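Local coordinates for protein peroxiredoxin PRX1, mitochondrial (Saccharomyces cerevisiae, PDB 5YKJ) that probably reduces hydrogen peroxide and organic hydroperoxides in mitochondria as a 1-Cys thiol peroxidase whose oxidised thiol is resolved by the glutathione and thioredoxin systems, at residues A[19-22]-A[23-26]; A[53-56]-A[57-61]. One frame throughout, in Å; residues are numbered along the deposited sequence.

Overall arrangement
Both contacts are local, each made within one short run of chain, and they illustrate two ways of fixing a brief helix in the thioredoxin fold of a peroxiredoxin. Contact 1 caps the start of helix 22-26 with a side-chain amide; contact 2 holds helix 55-59 with ion pairs and a buried ring. Their centres lie 19 Å apart and their nearest atoms about 7 Å, so they do not touch. Strand 63-69 links them: Tyr25 OH is hydrogen-bonded to Leu65 O, while the Phe58 side chain touches Leu65. Contact 2 follows helix 46-53, which begins just after Cys44, the residue present as S-hydroxycysteine; neither contact includes that cysteine.

Contact 1 (A[19-22]-A[23-26]); sequences KINF and YDYL
Asn21 meets Asp24 at the start of helix 22-26, where the amide oxygen OD1 of Asn21 accepts from Asp24 N at 3.2 Å, in the carbonyl plane and on a lone pair. This is an N-cap: with CG anti to the backbone N (chi1 170°), the amide is carried to the helix start, with OD1 facing Asp24 N. Asn10 ND2 also donates to OD1, while Asn21 ND2 goes to Asp12. Replacing the asparagine by an alanine removes the amide and is likely to leave Asp24 N without its capping acceptor, Asn10 ND2 without this acceptor and Asp12 without this donor. Backbone bonds follow from Tyr25 N to Asn21 O (2.9 Å) and Leu26 N to Phe22 O.

A chi1 of -172° sets Phe22 CG opposite its backbone N and puts the ring where Leu26 CD1 lies over one face, 4.0 Å from the ring centroid, a CH-pi contact displaced toward the rim. Tyr23 brings CD1 to 4.1 Å from Phe22 CD2, which lies at the tyrosine ring's edge.

Strand 20-21 pairs with strand 12-13, Phe11 stacks on Phe22, and Ile66 of strand 63-69 meets Ile20, Phe22 and Tyr25, whose hydroxyl is hydrogen-bonded to Leu65 O.

Contact 2 (A[53-56]-A[57-61]); sequences KLKP and EFDKR
Lys55 and Asp59, one helical turn apart, form a salt bridge along the flank of helix 55-59. The lysine chain runs extended from a CG anti to its backbone N and bends only at the last torsion (chi4 -74°), which swings NZ back to the carboxylate. Lys55 NZ lies 2.8 Å from Asp59 OD2, on its syn lone pair, with a weak second bond to Asp59 OD1. Asp59 N also donates to Lys55 O.

The close-packed side belongs to Phe58, whose CD2 comes 3.5 Å from Leu54 O; Lys55 CA stands at the ring edge, and Leu54 CB approaches Phe58 CE2 more loosely at 4.3 Å. Leu157 and Ile160 of helix 153-169 and Val63 and Leu65 of strand 63-69 touch the ring, which thus joins helix 55-59 to both elements of the thioredoxin fold. Leu54 separates the two helices: the first residue to leave helical geometry after helix 46-53, it holds the N-cap position of helix 55-59. Leu54 O accepts from Glu57 N at 2.8 Å in a bent bond, the donor lying above the carbonyl plane.

Away from the ring, Glu57, bent at chi2 (-49°), forms a salt-bridge network: Lys60 NZ meets Glu57 OE1 on the syn side at 2.9 Å, whereas Arg61 NH1 comes to Glu57 OE2 from above the carboxylate plane. That NH1 also donates to Glu57 O, in the guanidinium plane, a double grip that would fix its rotation. Arg61 NE pairs with Asp161. Asp59 and Lys60 are exposed, so the Lys55-Asp59 bridge and the Lys60 arm lie at the surface, while the Phe58 ring is buried.

Contact 1 (A[19-22]-A[23-26])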
ATOM      1  N   LYS A  19     -11.370 -17.653   2.068  1.00 16.39           N
ATOM      2  CA  LYS A  19     -10.351 -17.638   3.050  1.00 14.71           C
ATOM      3  C   LYS A  19      -8.955 -17.533   2.433  1.00 19.78           C
ATOM      4  O   LYS A  19      -8.656 -18.194   1.514  1.00 19.24           O
ATOM      5  CB  LYS A  19     -10.471 -18.871   3.929  1.00 18.72           C
ATOM      6  CG  LYS A  19     -11.771 -18.891   4.690  1.00 41.75           C
ATOM      7  CD  LYS A  19     -11.828 -19.976   5.735  1.00 48.71           C
ATOM      8  CE  LYS A  19     -13.051 -19.871   6.637  1.00 48.76           C
ATOM      9  NZ  LYS A  19     -13.082 -21.044   7.557  1.00 63.50           N
ATOM     10  N   ILE A  20      -8.127 -16.685   3.010  1.00 14.74           N
ATOM     11  CA  ILE A  20      -6.785 -16.511   2.559  1.00 16.77           C
ATOM     12  C   ILE A  20      -5.784 -16.556   3.697  1.00 13.36           C
ATOM     13  O   ILE A  20      -6.117 -16.433   4.814  1.00 14.52           O
ATOM     14  CB  ILE A  20      -6.567 -15.201   1.791  1.00 18.31           C
ATOM     15  CG1 ILE A  20      -6.538 -14.008   2.722  1.00 18.42           C
ATOM     16  CG2 ILE A  20      -7.586 -15.053   0.709  1.00 33.41           C
ATOM     17  CD1 ILE A  20      -6.001 -12.752   2.065  1.00 30.28           C
ATOM     18  N   ASN A  21      -4.544 -16.748   3.311  1.00 14.79           N
ATOM     19  CA  ASN A  21      -3.412 -16.606   4.175  1.00 13.02           C
ATOM     20  C   ASN A  21      -2.745 -15.397   3.477  1.00 13.20           C
ATOM     21  O   ASN A  21      -2.558 -15.434   2.344  1.00 13.07           O
ATOM     22  CB  ASN A  21      -2.516 -17.802   4.181  1.00 13.12           C
ATOM     23  CG  ASN A  21      -1.232 -17.533   4.911  1.00 15.79           C
ATOM     24  OD1 ASN A  21      -0.260 -17.178   4.346  1.00 12.15           O
ATOM     25  ND2 ASN A  21      -1.296 -17.652   6.182  1.00 18.49           N
ATOM     26  N   PHE A  22      -2.415 -14.351   4.212  1.00 11.59           N
ATOM     27  CA  PHE A  22      -1.886 -13.158   3.609  1.00 11.63           C
ATOM     28  C   PHE A  22      -0.620 -13.329   2.811  1.00 12.06           C
ATOM     29  O   PHE A  22      -0.528 -12.856   1.754  1.00 11.55           O
ATOM     30  CB  PHE A  22      -1.672 -12.148   4.751  1.00 10.15           C
ATOM     31  CG  PHE A  22      -1.290 -10.734   4.309  1.00  8.22           C
ATOM     32  CD1 PHE A  22      -2.049 -10.053   3.415  1.00 15.11           C
ATOM     33  CD2 PHE A  22      -0.207 -10.109   4.830  1.00 11.07           C
ATOM     34  CE1 PHE A  22      -1.709  -8.818   3.010  1.00 14.19           C
ATOM     35  CE2 PHE A  22       0.135  -8.824   4.445  1.00 12.08           C
ATOM     36  CZ  PHE A  22      -0.640  -8.176   3.547  1.00 13.49           C
ATOM     37  N   TYR A  23       0.349 -14.011   3.369  1.00 11.11           N
ATOM     38  CA  TYR A  23       1.601 -14.231   2.675  1.00 13.93           C
ATOM     39  C   TYR A  23       1.390 -15.030   1.371  1.00 16.49           C
ATOM     40  O   TYR A  23       1.958 -14.734   0.381  1.00 11.29           O
ATOM     41  CB  TYR A  23       2.642 -14.928   3.576  1.00 12.60           C
ATOM     42  CG  TYR A  23       3.353 -14.063   4.594  1.00 11.95           C
ATOM     43  CD1 TYR A  23       2.877 -12.834   4.929  1.00 10.61           C
ATOM     44  CD2 TYR A  23       4.483 -14.503   5.196  1.00  9.91           C
ATOM     45  CE1 TYR A  23       3.507 -12.072   5.863  1.00  8.88           C
ATOM     46  CE2 TYR A  23       5.126 -13.768   6.125  1.00 12.56           C
ATOM     47  CZ  TYR A  23       4.645 -12.524   6.443  1.00 11.23           C
ATOM     48  OH  TYR A  23       5.304 -11.788   7.347  1.00 12.79           O
ATOM     49  N   ASP A  24       0.544 -16.041   1.460  1.00 13.70           N
ATOM     50  CA  ASP A  24       0.213 -16.857   0.314  1.00 14.78           C
ATOM     51  C   ASP A  24      -0.477 -16.029  -0.744  1.00 14.79           C
ATOM     52  O   ASP A  24      -0.210 -16.201  -1.904  1.00 16.66           O
ATOM     53  CB  ASP A  24      -0.703 -18.001   0.729  1.00 11.53           C
ATOM     54  CG  ASP A  24       0.012 -19.109   1.444  1.00 22.62           C
ATOM     55  OD1 ASP A  24       1.206 -19.116   1.466  1.00 22.77           O
ATOM     56  OD2 ASP A  24      -0.653 -19.943   2.002  1.00 23.58           O
ATOM     57  N   TYR A  25      -1.359 -15.140  -0.332  1.00 14.95           N
ATOM     58  CA  TYR A  25      -2.024 -14.318  -1.303  1.00 18.65           C
ATOM     59  C   TYR A  25      -1.024 -13.437  -2.045  1.00 18.98           C
ATOM     60  O   TYR A  25      -1.085 -13.281  -3.220  1.00 12.47           O
ATOM     61  CB  TYR A  25      -3.129 -13.410  -0.650  1.00 15.45           C
ATOM     62  CG  TYR A  25      -3.626 -12.286  -1.562  1.00 14.68           C
ATOM     63  CD1 TYR A  25      -4.474 -12.549  -2.584  1.00 14.02           C
ATOM     64  CD2 TYR A  25      -3.252 -10.983  -1.368  1.00 13.81           C
ATOM     65  CE1 TYR A  25      -4.914 -11.573  -3.422  1.00 13.94           C
ATOM     66  CE2 TYR A  25      -3.694  -9.986  -2.188  1.00 11.91           C
ATOM     67  CZ  TYR A  25      -4.525 -10.272  -3.225  1.00 12.36           C
ATOM     68  OH  TYR A  25      -4.963  -9.286  -4.062  1.00 15.56           O
ATOM     69  N   LEU A  26      -0.135 -12.825  -1.292  1.00 11.46           N
ATOM     70  CA  LEU A  26       0.846 -11.944  -1.855  1.00 12.04           C
ATOM     71  C   LEU A  26       1.857 -12.653  -2.741  1.00 17.00           C
ATOM     72  O   LEU A  26       2.259 -12.153  -3.693  1.00 13.45           O
ATOM     73  CB  LEU A  26       1.603 -11.201  -0.760  1.00 11.85           C
ATOM     74  CG  LEU A  26       0.885 -10.117   0.017  1.00 13.96           C
ATOM     75  CD1 LEU A  26       1.798  -9.583   1.094  1.00 20.82           C
ATOM     76  CD2 LEU A  26       0.380  -9.025  -0.903  1.00 21.71           C
TER

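Contact 2 (A[53-56]-A[57-61])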
ATOM      1  N   LYS A  53     -10.578   0.440 -10.433  1.00  9.68           N
ATOM      2  CA  LYS A  53     -10.429   0.895 -11.799  1.00 12.35           C
ATOM      3  C   LYS A  53      -8.991   0.828 -12.239  1.00 16.43           C
ATOM      4  O   LYS A  53      -8.719   0.600 -13.361  1.00 18.22           O
ATOM      5  CB  LYS A  53     -10.788   2.335 -11.962  1.00 15.82           C
ATOM      6  CG  LYS A  53     -12.183   2.807 -11.783  1.00 40.04           C
ATOM      7  CD  LYS A  53     -12.275   4.135 -12.552  1.00 57.37           C
ATOM      8  CE  LYS A  53     -12.846   5.312 -11.826  1.00 57.69           C
ATOM      9  NZ  LYS A  53     -14.286   5.264 -12.094  1.00 48.81           N
ATOM     10  N   LEU A  54      -8.096   1.137 -11.322  1.00 14.59           N
ATOM     11  CA  LEU A  54      -6.683   1.184 -11.631  1.00 13.03           C
ATOM     12  C   LEU A  54      -5.900  -0.097 -11.410  1.00 14.59           C
ATOM     13  O   LEU A  54      -4.753  -0.093 -11.577  1.00 15.52           O
ATOM     14  CB  LEU A  54      -6.027   2.327 -10.871  1.00 15.68           C
ATOM     15  CG  LEU A  54      -6.503   3.728 -11.235  1.00 28.04           C
ATOM     16  CD1 LEU A  54      -6.057   4.649 -10.120  1.00 28.35           C
ATOM     17  CD2 LEU A  54      -5.814   4.163 -12.516  1.00 28.89           C
ATOM     18  N   LYS A  55      -6.566  -1.197 -11.123  1.00 14.61           N
ATOM     19  CA  LYS A  55      -5.890  -2.434 -10.821  1.00 14.16           C
ATOM     20  C   LYS A  55      -4.850  -2.829 -11.920  1.00 14.11           C
ATOM     21  O   LYS A  55      -3.860  -3.349 -11.630  1.00 13.54           O
ATOM     22  CB  LYS A  55      -6.876  -3.583 -10.580  1.00 16.07           C
ATOM     23  CG  LYS A  55      -6.209  -4.909 -10.386  1.00 18.95           C
ATOM     24  CD  LYS A  55      -7.172  -6.016 -10.079  1.00 20.05           C
ATOM     25  CE  LYS A  55      -6.466  -7.338 -10.202  1.00 23.14           C
ATOM     26  NZ  LYS A  55      -6.168  -7.789 -11.570  1.00 25.89           N
ATOM     27  N   PRO A  56      -5.135  -2.528 -13.194  1.00 19.90           N
ATOM     28  CA  PRO A  56      -4.146  -2.851 -14.240  1.00 25.33           C
ATOM     29  C   PRO A  56      -2.811  -2.149 -14.052  1.00 15.77           C
ATOM     30  O   PRO A  56      -1.823  -2.676 -14.437  1.00 18.06           O
ATOM     31  CB  PRO A  56      -4.816  -2.380 -15.543  1.00 28.31           C
ATOM     32  CG  PRO A  56      -6.264  -2.520 -15.265  1.00 31.60           C
ATOM     33  CD  PRO A  56      -6.439  -2.202 -13.810  1.00 21.41           C
ATOM     34  N   GLU A  57      -2.868  -0.944 -13.511  1.00 14.26           N
ATOM     35  CA  GLU A  57      -1.688  -0.165 -13.223  1.00 14.07           C
ATOM     36  C   GLU A  57      -0.846  -0.880 -12.151  1.00 13.18           C
ATOM     37  O   GLU A  57       0.343  -0.874 -12.201  1.00 16.31           O
ATOM     38  CB  GLU A  57      -2.027   1.246 -12.779  1.00 14.02           C
ATOM     39  CG  GLU A  57      -2.339   2.158 -13.917  1.00 30.61           C
ATOM     40  CD  GLU A  57      -1.305   2.095 -15.017  1.00 53.08           C
ATOM     41  OE1 GLU A  57      -1.586   1.549 -16.081  1.00 53.15           O
ATOM     42  OE2 GLU A  57      -0.232   2.600 -14.781  1.00 34.81           O
ATOM     43  N   PHE A  58      -1.515  -1.454 -11.162  1.00 12.14           N
ATOM     44  CA  PHE A  58      -0.859  -2.220 -10.143  1.00 12.98           C
ATOM     45  C   PHE A  58      -0.370  -3.597 -10.647  1.00 13.15           C
ATOM     46  O   PHE A  58       0.687  -4.011 -10.350  1.00 11.69           O
ATOM     47  CB  PHE A  58      -1.720  -2.301  -8.871  1.00 10.63           C
ATOM     48  CG  PHE A  58      -1.969  -0.973  -8.233  1.00 11.68           C
ATOM     49  CD1 PHE A  58      -1.109  -0.512  -7.311  1.00 14.12           C
ATOM     50  CD2 PHE A  58      -3.075  -0.246  -8.497  1.00 11.93           C
ATOM     51  CE1 PHE A  58      -1.293   0.679  -6.679  1.00 12.31           C
ATOM     52  CE2 PHE A  58      -3.270   0.969  -7.890  1.00 12.33           C
ATOM     53  CZ  PHE A  58      -2.363   1.434  -6.960  1.00 13.73           C
ATOM     54  N   ASP A  59      -1.192  -4.237 -11.473  1.00 12.97           N
ATOM     55  CA  ASP A  59      -0.806  -5.507 -11.989  1.00 13.23           C
ATOM     56  C   ASP A  59       0.519  -5.415 -12.749  1.00 13.12           C
ATOM     57  O   ASP A  59       1.345  -6.243 -12.605  1.00 16.16           O
ATOM     58  CB  ASP A  59      -1.865  -6.014 -12.974  1.00 13.52           C
ATOM     59  CG  ASP A  59      -3.153  -6.434 -12.315  1.00 25.97           C
ATOM     60  OD1 ASP A  59      -3.163  -6.805 -11.160  1.00 22.65           O
ATOM     61  OD2 ASP A  59      -4.148  -6.446 -13.010  1.00 25.63           O
ATOM     62  N   LYS A  60       0.677  -4.384 -13.535  1.00 14.50           N
ATOM     63  CA  LYS A  60       1.873  -4.273 -14.322  1.00 22.28           C
ATOM     64  C   LYS A  60       3.119  -4.008 -13.519  1.00 18.22           C
ATOM     65  O   LYS A  60       4.193  -4.153 -14.013  1.00 14.55           O
ATOM     66  CB  LYS A  60       1.695  -3.291 -15.459  1.00 19.33           C
ATOM     67  CG  LYS A  60       1.675  -1.884 -15.053  1.00 23.48           C
ATOM     68  CD  LYS A  60       1.822  -0.944 -16.211  1.00 45.08           C
ATOM     69  CE  LYS A  60       0.598  -0.811 -17.078  1.00 52.69           C
ATOM     70  NZ  LYS A  60       0.706   0.551 -17.635  1.00 69.82           N
ATOM     71  N   ARG A  61       2.934  -3.603 -12.269  1.00 15.09           N
ATOM     72  CA  ARG A  61       4.051  -3.360 -11.419  1.00 16.95           C
ATOM     73  C   ARG A  61       4.266  -4.522 -10.443  1.00 14.46           C
ATOM     74  O   ARG A  61       4.945  -4.383  -9.524  1.00 13.64           O
ATOM     75  CB  ARG A  61       3.841  -2.076 -10.657  1.00 13.61           C
ATOM     76  CG  ARG A  61       3.788  -0.832 -11.547  1.00 14.71           C
ATOM     77  CD  ARG A  61       3.209   0.338 -10.815  1.00 16.80           C
ATOM     78  NE  ARG A  61       3.461   1.621 -11.427  1.00 15.38           N
ATOM     79  CZ  ARG A  61       2.724   2.210 -12.352  1.00 24.73           C
ATOM     80  NH1 ARG A  61       1.663   1.649 -12.853  1.00 14.73           N
ATOM     81  NH2 ARG A  61       3.108   3.366 -12.796  1.00 16.35           N
TER